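Local coordinates for neurotoxin (Clostridium botulinum, PDB 2QN0), which is the zinc-dependent protease light chain of botulinum neurotoxin type C1 and probably cleaves neuronal SNARE proteins, at residues I43-S51 / Y76-L87; F129-V138 / G150-I158. All coordinates share one frame; numbering follows the deposited sequence.

Interaction 1: I43-S51 / Y76-L87; sequences IWVIPDRFS and YLSTDSDKDTFL
The end of strand 43-46 and the turn after it pack against the first turns of helix 80-97, a mostly apolar contact completed by a salt bridge and an arginine-carbonyl bond, where Pro47 fits between Lys83, Phe86 and Leu87. Its CB lies 3.6 Å from Phe86 CD2, and its CG rests on CB and CD1 of Leu87. Two residues earlier, Val45 puts CG1 against Leu87 CD1 at 3.4 Å, a tight fit. Lys83, Phe86 and Leu87 follow the i, i+3, i+4 spacing that gives a helix one face, here laid on the central mixed sheet of the zinc protease fold. Pro47 suits the centre of an inverse gamma turn, its ring holding phi near the required -70°. Lys83 runs extended past the proline carbonyl and forms a salt bridge from NZ to Asp48 OD1 at 3.1 Å, though the hydrogen bond within it is weak; a water donates to the other oxygen, OD2, and weakly accepts from the same ammonium group. Arg49, bent at chi2 and chi3 (-62° and -71°), brings NH1 to Tyr76 O at 3.0 Å, with the oxygen at the guanidinium edge and in its plane. Carbonyls of Asp73, Pro161 and Arg162 also accept from this buried cation.

Interaction 2: F129-V138 / G150-I158; sequences FDVDFNSVDV and GSINPSVII
Val136 and Ile152 face each other as a hydrogen-bonded antiparallel pair, and their side chains meet on the same side of the sheet. Both place a branch between the backbone N and the carbonyl carbon: CG2 in Val136, CG1 in Ile152 (chi1 59°). These two branches touch at 3.4 Å, closer than usual van der Waals contact. Val136 CG2 also reaches CD of Pro154, while CG1 is turned to the more distant CD1 of Ile157. On the same face Val138 lays CG2 against Ile152 CG2 at 3.8 Å, the two side chains crossing at about a right angle. Beta-branched residues suit this strand pair, being compatible with extended backbone and offering two branches for contact; Leu22 of strand 19-23 packs on all three.

The pairing belongs to the beta hairpin of strands 136-141 and 146-152, at one edge of the mixed sheet. Val136 N gives a nearly straight bond to Ile152 O at 2.9 Å, answered by Ile152 N to Val136 O, and Val138 N bonds Gly150 O. Glycine fits at position 150 because its backbone angles would press a CB into the preceding carbonyl oxygen.

Where the strands part, Asn153 takes over with its amide. With CG beside its backbone N (chi1 -80°), the side chain turns back to the 129-138 segment, and ND2 donates to Phe129 O at 3.0 Å, in the carbonyl plane and on a lone pair, with an N-H...O angle of 171°. Its other end, OD1, lies 3.3 Å from Ser135 CB. Ser135 turns its hydroxyl to Asp130, OG donating to OD1 at 2.8 Å, which ties the residue just before the strand to the loop preceding it. A water bridges the carbonyls of Asn134 and Pro154.

Overall arrangement
From the N terminus, interaction 1 comes first: strand 43-46 and its turn run into a connection without helix or strand, and the contact closes that loop as 76-87 enters helix 80-97. Only later does interaction 2 open; its loop is the distal part of the 136-141/146-152 hairpin. The two closures thus follow in series, neither nesting nor crossing. They meet in the sheet, since strand 156-159, which leaves interaction 2, lies parallel beside strand 43-46 of interaction 1: Ile158 probably hydrogen-bonds to Trp44 and Ile46, and Trp44 packs on Ile152. Interaction 1 sets helix 80-97 against the end of strand 43-46, and interaction 2 pairs the two edge strands within the same sheet; the centres of the two interactions lie about 19 Å apart.

Interaction 1: I43-S51 / Y76-L87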
loop_
_atom_site.group_PDB
_atom_site.type_symbol
_atom_site.label_atom_id
_atom_site.label_comp_id
_atom_site.label_asym_id
_atom_site.label_seq_id
_atom_site.Cartn_x
_atom_site.Cartn_y
_atom_site.Cartn_z
ATOM N N ILE A 43 6.704 -0.213 -9.444
ATOM C CA ILE A 43 6.172 0.612 -8.362
ATOM C C ILE A 43 6.492 2.069 -8.699
ATOM O O ILE A 43 7.660 2.438 -8.835
ATOM C CB ILE A 43 6.825 0.291 -7.006
ATOM C CG1 ILE A 43 6.540 -1.162 -6.607
ATOM C CG2 ILE A 43 6.275 1.244 -5.937
ATOM C CD1 ILE A 43 7.226 -1.578 -5.312
ATOM N N TRP A 44 5.453 2.886 -8.830
ATOM C CA TRP A 44 5.610 4.298 -9.157
ATOM C C TRP A 44 5.062 5.186 -8.055
ATOM O O TRP A 44 4.241 4.757 -7.246
ATOM C CB TRP A 44 4.858 4.634 -10.445
ATOM C CG TRP A 44 5.430 4.012 -11.674
ATOM C CD1 TRP A 44 5.334 2.705 -12.062
ATOM C CD2 TRP A 44 6.209 4.675 -12.673
ATOM N NE1 TRP A 44 6.010 2.512 -13.247
ATOM C CE2 TRP A 44 6.557 3.707 -13.642
ATOM C CE3 TRP A 44 6.650 5.996 -12.843
ATOM C CZ2 TRP A 44 7.328 4.018 -14.769
ATOM C CZ3 TRP A 44 7.420 6.307 -13.966
ATOM C CH2 TRP A 44 7.749 5.319 -14.913
ATOM N N VAL A 45 5.522 6.432 -8.026
ATOM C CA VAL A 45 5.027 7.387 -7.053
ATOM C C VAL A 45 4.667 8.696 -7.748
ATOM O O VAL A 45 5.427 9.201 -8.577
ATOM C CB VAL A 45 6.062 7.672 -5.933
ATOM C CG1 VAL A 45 7.365 8.168 -6.528
ATOM C CG2 VAL A 45 5.497 8.708 -4.959
ATOM N N ILE A 46 3.477 9.203 -7.440
ATOM C CA ILE A 46 2.996 10.481 -7.963
ATOM C C ILE A 46 2.774 11.276 -6.681
ATOM O O ILE A 46 1.792 11.060 -5.969
ATOM C CB ILE A 46 1.665 10.336 -8.721
ATOM C CG1 ILE A 46 1.849 9.406 -9.924
ATOM C CG2 ILE A 46 1.188 11.711 -9.194
ATOM C CD1 ILE A 46 0.570 9.152 -10.708
ATOM N N PRO A 47 3.703 12.194 -6.359
ATOM C CA PRO A 47 3.667 13.039 -5.158
ATOM C C PRO A 47 2.584 14.114 -5.122
ATOM O O PRO A 47 2.863 15.256 -4.760
ATOM C CB PRO A 47 5.071 13.664 -5.123
ATOM C CG PRO A 47 5.877 12.884 -6.134
ATOM C CD PRO A 47 4.874 12.529 -7.183
ATOM N N ASP A 48 1.356 13.753 -5.484
ATOM C CA ASP A 48 0.242 14.704 -5.491
ATOM C C ASP A 48 -0.886 14.246 -4.570
ATOM O O ASP A 48 -0.972 13.068 -4.219
ATOM C CB ASP A 48 -0.375 14.829 -6.889
ATOM C CG ASP A 48 0.606 15.279 -7.944
ATOM O OD1 ASP A 48 1.721 15.727 -7.601
ATOM O OD2 ASP A 48 0.237 15.188 -9.135
ATOM N N ARG A 49 -1.758 15.177 -4.191
ATOM C CA ARG A 49 -2.914 14.823 -3.375
ATOM C C ARG A 49 -3.807 14.048 -4.347
ATOM O O ARG A 49 -3.782 14.304 -5.554
ATOM C CB ARG A 49 -3.629 16.079 -2.855
ATOM C CG ARG A 49 -2.815 16.879 -1.842
ATOM C CD ARG A 49 -2.519 16.060 -0.581
ATOM N NE ARG A 49 -3.712 15.853 0.243
ATOM C CZ ARG A 49 -4.227 16.771 1.057
ATOM N NH1 ARG A 49 -3.652 17.963 1.165
ATOM N NH2 ARG A 49 -5.317 16.497 1.769
ATOM N N PHE A 50 -4.591 13.109 -3.824
ATOM C CA PHE A 50 -5.444 12.258 -4.653
ATOM C C PHE A 50 -6.883 12.221 -4.143
ATOM O O PHE A 50 -7.120 12.211 -2.940
ATOM C CB PHE A 50 -4.861 10.833 -4.648
ATOM C CG PHE A 50 -5.605 9.845 -5.516
ATOM C CD1 PHE A 50 -5.376 9.789 -6.888
ATOM C CD2 PHE A 50 -6.501 8.942 -4.950
ATOM C CE1 PHE A 50 -6.024 8.844 -7.686
ATOM C CE2 PHE A 50 -7.157 7.991 -5.740
ATOM C CZ PHE A 50 -6.917 7.943 -7.111
ATOM N N SER A 51 -7.842 12.199 -5.061
ATOM C CA SER A 51 -9.243 12.130 -4.667
ATOM C C SER A 51 -10.078 11.374 -5.685
ATOM O O SER A 51 -9.749 11.336 -6.873
ATOM C CB SER A 51 -9.829 13.529 -4.472
ATOM O OG SER A 51 -11.197 13.445 -4.099
ATOM N N TYR A 76 -1.422 21.163 1.896
ATOM C CA TYR A 76 -0.377 20.148 1.996
ATOM C C TYR A 76 -0.137 19.534 0.614
ATOM O O TYR A 76 -1.075 19.065 -0.035
ATOM C CB TYR A 76 -0.777 19.057 2.994
ATOM C CG TYR A 76 0.232 17.940 3.085
ATOM C CD1 TYR A 76 1.557 18.198 3.429
ATOM C CD2 TYR A 76 -0.131 16.622 2.804
ATOM C CE1 TYR A 76 2.499 17.175 3.489
ATOM C CE2 TYR A 76 0.804 15.590 2.861
ATOM C CZ TYR A 76 2.114 15.873 3.202
ATOM O OH TYR A 76 3.045 14.860 3.253
ATOM N N LEU A 77 1.122 19.548 0.179
ATOM C CA LEU A 77 1.536 19.025 -1.125
ATOM C C LEU A 77 1.093 19.892 -2.298
ATOM O O LEU A 77 1.038 19.421 -3.432
ATOM C CB LEU A 77 1.011 17.600 -1.346
ATOM C CG LEU A 77 1.727 16.457 -0.632
ATOM C CD1 LEU A 77 1.224 15.120 -1.194
ATOM C CD2 LEU A 77 3.230 16.578 -0.836
ATOM N N SER A 78 0.789 21.158 -2.035
ATOM C CA SER A 78 0.344 22.051 -3.099
ATOM C C SER A 78 1.496 22.609 -3.927
ATOM O O SER A 78 1.354 22.812 -5.131
ATOM C CB SER A 78 -0.473 23.212 -2.514
ATOM O OG SER A 78 0.294 23.963 -1.588
ATOM N N THR A 79 2.634 22.853 -3.287
ATOM C CA THR A 79 3.793 23.409 -3.982
ATOM C C THR A 79 4.781 22.344 -4.436
ATOM O O THR A 79 4.800 21.234 -3.905
ATOM C CB THR A 79 4.551 24.400 -3.084
ATOM O OG1 THR A 79 5.091 23.702 -1.956
ATOM C CG2 THR A 79 3.616 25.499 -2.594
ATOM N N ASP A 80 5.608 22.690 -5.420
ATOM C CA ASP A 80 6.611 21.766 -5.932
ATOM C C ASP A 80 7.605 21.435 -4.827
ATOM O O ASP A 80 8.147 20.329 -4.773
ATOM C CB ASP A 80 7.345 22.379 -7.127
ATOM C CG ASP A 80 6.552 22.276 -8.416
ATOM O OD1 ASP A 80 5.348 21.947 -8.356
ATOM O OD2 ASP A 80 7.133 22.527 -9.492
ATOM N N SER A 81 7.844 22.402 -3.947
ATOM C CA SER A 81 8.763 22.202 -2.835
ATOM C C SER A 81 8.227 21.098 -1.921
ATOM O O SER A 81 8.983 20.257 -1.434
ATOM C CB SER A 81 8.916 23.501 -2.041
ATOM O OG SER A 81 9.842 23.332 -0.983
ATOM N N ASP A 82 6.918 21.116 -1.689
ATOM C CA ASP A 82 6.262 20.116 -0.852
ATOM C C ASP A 82 6.370 18.744 -1.504
ATOM O O ASP A 82 6.656 17.748 -0.841
ATOM C CB ASP A 82 4.783 20.468 -0.674
ATOM C CG ASP A 82 4.518 21.263 0.587
ATOM O OD1 ASP A 82 5.299 22.192 0.886
ATOM O OD2 ASP A 82 3.521 20.960 1.279
ATOM N N LYS A 83 6.140 18.706 -2.811
ATOM C CA LYS A 83 6.195 17.459 -3.564
ATOM C C LYS A 83 7.590 16.854 -3.557
ATOM O O LYS A 83 7.746 15.635 -3.471
ATOM C CB LYS A 83 5.720 17.696 -4.998
ATOM C CG LYS A 83 4.276 18.164 -5.071
ATOM C CD LYS A 83 3.792 18.335 -6.497
ATOM C CE LYS A 83 2.311 18.696 -6.517
ATOM N NZ LYS A 83 1.770 18.792 -7.898
ATOM N N ASP A 84 8.608 17.708 -3.636
ATOM C CA ASP A 84 9.984 17.237 -3.629
ATOM C C ASP A 84 10.282 16.556 -2.294
ATOM O O ASP A 84 10.881 15.481 -2.246
ATOM C CB ASP A 84 10.948 18.412 -3.833
ATOM C CG ASP A 84 12.388 17.967 -3.952
ATOM O OD1 ASP A 84 12.736 17.329 -4.971
ATOM O OD2 ASP A 84 13.175 18.245 -3.023
ATOM N N THR A 85 9.862 17.191 -1.207
ATOM C CA THR A 85 10.087 16.640 0.120
ATOM C C THR A 85 9.343 15.316 0.285
ATOM O O THR A 85 9.906 14.341 0.783
ATOM C CB THR A 85 9.636 17.638 1.201
ATOM O OG1 THR A 85 10.498 18.783 1.164
ATOM C CG2 THR A 85 9.702 17.008 2.583
ATOM N N PHE A 86 8.085 15.285 -0.145
ATOM C CA PHE A 86 7.273 14.070 -0.052
ATOM C C PHE A 86 7.940 12.946 -0.839
ATOM O O PHE A 86 8.090 11.826 -0.346
ATOM C CB PHE A 86 5.876 14.323 -0.619
ATOM C CG PHE A 86 4.984 13.110 -0.602
ATOM C CD1 PHE A 86 4.313 12.738 0.559
ATOM C CD2 PHE A 86 4.824 12.338 -1.747
ATOM C CE1 PHE A 86 3.488 11.611 0.581
ATOM C CE2 PHE A 86 4.001 11.204 -1.737
ATOM C CZ PHE A 86 3.334 10.845 -0.569
ATOM N N LEU A 87 8.341 13.252 -2.070
ATOM C CA LEU A 87 8.993 12.265 -2.924
ATOM C C LEU A 87 10.219 11.671 -2.240
ATOM O O LEU A 87 10.410 10.456 -2.226
ATOM C CB LEU A 87 9.399 12.910 -4.252
ATOM C CG LEU A 87 10.172 12.050 -5.254
ATOM C CD1 LEU A 87 9.340 10.841 -5.671
ATOM C CD2 LEU A 87 10.519 12.901 -6.469
HETATM O O HOH W 1 1.043 17.370 -10.545
HETATM O O HOH W 2 -1.006 18.002 -4.751
#

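Interaction 2: F129-V138 / G150-I158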
loop_
_atom_site.group_PDB
_atom_site.type_symbol
_atom_site.label_atom_id
_atom_site.label_comp_id
_atom_site.label_asym_id
_atom_site.label_seq_id
_atom_site.Cartn_x
_atom_site.Cartn_y
_atom_site.Cartn_z
ATOM N N PHE A 129 -4.210 -6.432 -21.541
ATOM C CA PHE A 129 -3.317 -5.557 -20.796
ATOM C C PHE A 129 -3.872 -4.159 -20.525
ATOM O O PHE A 129 -3.210 -3.343 -19.881
ATOM C CB PHE A 129 -1.967 -5.492 -21.520
ATOM C CG PHE A 129 -1.208 -6.794 -21.484
ATOM C CD1 PHE A 129 -0.363 -7.094 -20.420
ATOM C CD2 PHE A 129 -1.377 -7.743 -22.490
ATOM C CE1 PHE A 129 0.302 -8.315 -20.353
ATOM C CE2 PHE A 129 -0.717 -8.970 -22.434
ATOM C CZ PHE A 129 0.124 -9.258 -21.362
ATOM N N ASP A 130 -5.086 -3.885 -21.003
ATOM C CA ASP A 130 -5.722 -2.582 -20.775
ATOM C C ASP A 130 -6.985 -2.709 -19.924
ATOM O O ASP A 130 -7.739 -1.744 -19.787
ATOM C CB ASP A 130 -6.124 -1.913 -22.098
ATOM C CG ASP A 130 -4.936 -1.435 -22.910
ATOM O OD1 ASP A 130 -3.988 -0.871 -22.322
ATOM O OD2 ASP A 130 -4.962 -1.609 -24.146
ATOM N N VAL A 131 -7.216 -3.884 -19.346
ATOM C CA VAL A 131 -8.431 -4.087 -18.556
ATOM C C VAL A 131 -8.591 -3.118 -17.391
ATOM O O VAL A 131 -7.625 -2.795 -16.695
ATOM C CB VAL A 131 -8.527 -5.535 -18.015
ATOM C CG1 VAL A 131 -7.523 -5.750 -16.894
ATOM C CG2 VAL A 131 -9.942 -5.809 -17.537
ATOM N N ASP A 132 -9.826 -2.662 -17.193
ATOM C CA ASP A 132 -10.163 -1.727 -16.126
ATOM C C ASP A 132 -9.210 -0.543 -16.056
ATOM O O ASP A 132 -9.194 0.292 -16.960
ATOM C CB ASP A 132 -10.209 -2.462 -14.782
ATOM C CG ASP A 132 -11.393 -3.405 -14.684
ATOM O OD1 ASP A 132 -12.527 -2.955 -14.947
ATOM O OD2 ASP A 132 -11.193 -4.591 -14.345
ATOM N N PHE A 133 -8.419 -0.465 -14.987
ATOM C CA PHE A 133 -7.468 0.630 -14.819
ATOM C C PHE A 133 -6.030 0.140 -14.653
ATOM O O PHE A 133 -5.207 0.809 -14.023
ATOM C CB PHE A 133 -7.871 1.479 -13.610
ATOM C CG PHE A 133 -9.133 2.262 -13.825
ATOM C CD1 PHE A 133 -9.101 3.494 -14.465
ATOM C CD2 PHE A 133 -10.362 1.743 -13.435
ATOM C CE1 PHE A 133 -10.276 4.197 -14.718
ATOM C CE2 PHE A 133 -11.541 2.438 -13.684
ATOM C CZ PHE A 133 -11.497 3.668 -14.328
ATOM N N ASN A 134 -5.722 -1.018 -15.230
ATOM C CA ASN A 134 -4.379 -1.583 -15.120
ATOM C C ASN A 134 -3.330 -0.849 -15.951
ATOM O O ASN A 134 -2.133 -0.941 -15.664
ATOM C CB ASN A 134 -4.388 -3.064 -15.502
ATOM C CG ASN A 134 -4.958 -3.950 -14.405
ATOM O OD1 ASN A 134 -5.289 -3.479 -13.315
ATOM N ND2 ASN A 134 -5.064 -5.244 -14.689
ATOM N N SER A 135 -3.763 -0.140 -16.988
ATOM C CA SER A 135 -2.815 0.605 -17.811
ATOM C C SER A 135 -3.098 2.096 -17.660
ATOM O O SER A 135 -4.252 2.505 -17.550
ATOM C CB SER A 135 -2.920 0.181 -19.285
ATOM O OG SER A 135 -4.169 0.527 -19.853
ATOM N N VAL A 136 -2.043 2.903 -17.624
ATOM C CA VAL A 136 -2.203 4.343 -17.475
ATOM C C VAL A 136 -1.538 5.065 -18.641
ATOM O O VAL A 136 -0.486 4.643 -19.124
ATOM C CB VAL A 136 -1.596 4.845 -16.137
ATOM C CG1 VAL A 136 -2.269 4.132 -14.963
ATOM C CG2 VAL A 136 -0.103 4.608 -16.112
ATOM N N ASP A 137 -2.158 6.151 -19.094
ATOM C CA ASP A 137 -1.624 6.911 -20.219
ATOM C C ASP A 137 -0.373 7.712 -19.900
ATOM O O ASP A 137 -0.259 8.322 -18.833
ATOM C CB ASP A 137 -2.666 7.894 -20.770
ATOM C CG ASP A 137 -3.900 7.211 -21.312
ATOM O OD1 ASP A 137 -3.822 6.021 -21.683
ATOM O OD2 ASP A 137 -4.948 7.883 -21.381
ATOM N N VAL A 138 0.563 7.699 -20.841
ATOM C CA VAL A 138 1.789 8.476 -20.723
ATOM C C VAL A 138 1.532 9.648 -21.670
ATOM O O VAL A 138 1.182 9.442 -22.833
ATOM C CB VAL A 138 3.018 7.681 -21.205
ATOM C CG1 VAL A 138 4.268 8.553 -21.139
ATOM C CG2 VAL A 138 3.202 6.443 -20.344
ATOM N N GLY A 150 1.621 6.864 -25.343
ATOM C CA GLY A 150 1.644 5.449 -25.024
ATOM C C GLY A 150 1.097 5.210 -23.632
ATOM O O GLY A 150 0.377 6.046 -23.084
ATOM N N SER A 151 1.426 4.064 -23.052
ATOM C CA SER A 151 0.953 3.766 -21.710
ATOM C C SER A 151 1.883 2.805 -20.991
ATOM O O SER A 151 2.745 2.180 -21.609
ATOM C CB SER A 151 -0.468 3.189 -21.770
ATOM O OG SER A 151 -0.542 2.081 -22.644
ATOM N N ILE A 152 1.731 2.727 -19.673
ATOM C CA ILE A 152 2.531 1.815 -18.868
ATOM C C ILE A 152 1.581 1.069 -17.931
ATOM O O ILE A 152 0.436 1.478 -17.743
ATOM C CB ILE A 152 3.606 2.547 -18.022
ATOM C CG1 ILE A 152 2.954 3.560 -17.082
ATOM C CG2 ILE A 152 4.617 3.227 -18.943
ATOM C CD1 ILE A 152 3.906 4.094 -16.015
ATOM N N ASN A 153 2.065 -0.024 -17.357
ATOM C CA ASN A 153 1.254 -0.831 -16.454
ATOM C C ASN A 153 1.876 -0.926 -15.068
ATOM O O ASN A 153 2.558 -1.897 -14.747
ATOM C CB ASN A 153 1.074 -2.240 -17.029
ATOM C CG ASN A 153 -0.007 -2.309 -18.092
ATOM O OD1 ASN A 153 -0.057 -1.485 -19.008
ATOM N ND2 ASN A 153 -0.877 -3.305 -17.977
ATOM N N PRO A 154 1.660 0.096 -14.228
ATOM C CA PRO A 154 2.226 0.049 -12.880
ATOM C C PRO A 154 1.489 -1.048 -12.112
ATOM O O PRO A 154 0.350 -1.378 -12.444
ATOM C CB PRO A 154 1.884 1.427 -12.301
ATOM C CG PRO A 154 1.642 2.291 -13.510
ATOM C CD PRO A 154 0.933 1.356 -14.455
ATOM N N SER A 155 2.133 -1.624 -11.104
ATOM C CA SER A 155 1.461 -2.623 -10.280
ATOM C C SER A 155 0.976 -1.881 -9.040
ATOM O O SER A 155 -0.068 -2.198 -8.468
ATOM C CB SER A 155 2.418 -3.744 -9.875
ATOM O OG SER A 155 2.652 -4.614 -10.968
ATOM N N VAL A 156 1.749 -0.874 -8.645
ATOM C CA VAL A 156 1.427 -0.055 -7.486
ATOM C C VAL A 156 1.796 1.400 -7.747
ATOM O O VAL A 156 2.887 1.695 -8.234
ATOM C CB VAL A 156 2.207 -0.508 -6.228
ATOM C CG1 VAL A 156 1.861 0.405 -5.048
ATOM C CG2 VAL A 156 1.889 -1.959 -5.894
ATOM N N ILE A 157 0.873 2.304 -7.443
ATOM C CA ILE A 157 1.144 3.731 -7.575
ATOM C C ILE A 157 0.940 4.340 -6.195
ATOM O O ILE A 157 -0.144 4.245 -5.620
ATOM C CB ILE A 157 0.178 4.444 -8.543
ATOM C CG1 ILE A 157 0.324 3.882 -9.955
ATOM C CG2 ILE A 157 0.475 5.950 -8.546
ATOM C CD1 ILE A 157 -0.620 4.525 -10.960
ATOM N N ILE A 158 1.992 4.938 -5.648
ATOM C CA ILE A 158 1.885 5.585 -4.349
ATOM C C ILE A 158 1.619 7.064 -4.608
ATOM O O ILE A 158 2.315 7.690 -5.407
ATOM C CB ILE A 158 3.190 5.441 -3.548
ATOM C CG1 ILE A 158 3.422 3.963 -3.220
ATOM C CG2 ILE A 158 3.123 6.291 -2.279
ATOM C CD1 ILE A 158 4.755 3.676 -2.614
HETATM O O HOH W 3 -1.547 -2.842 -13.826
#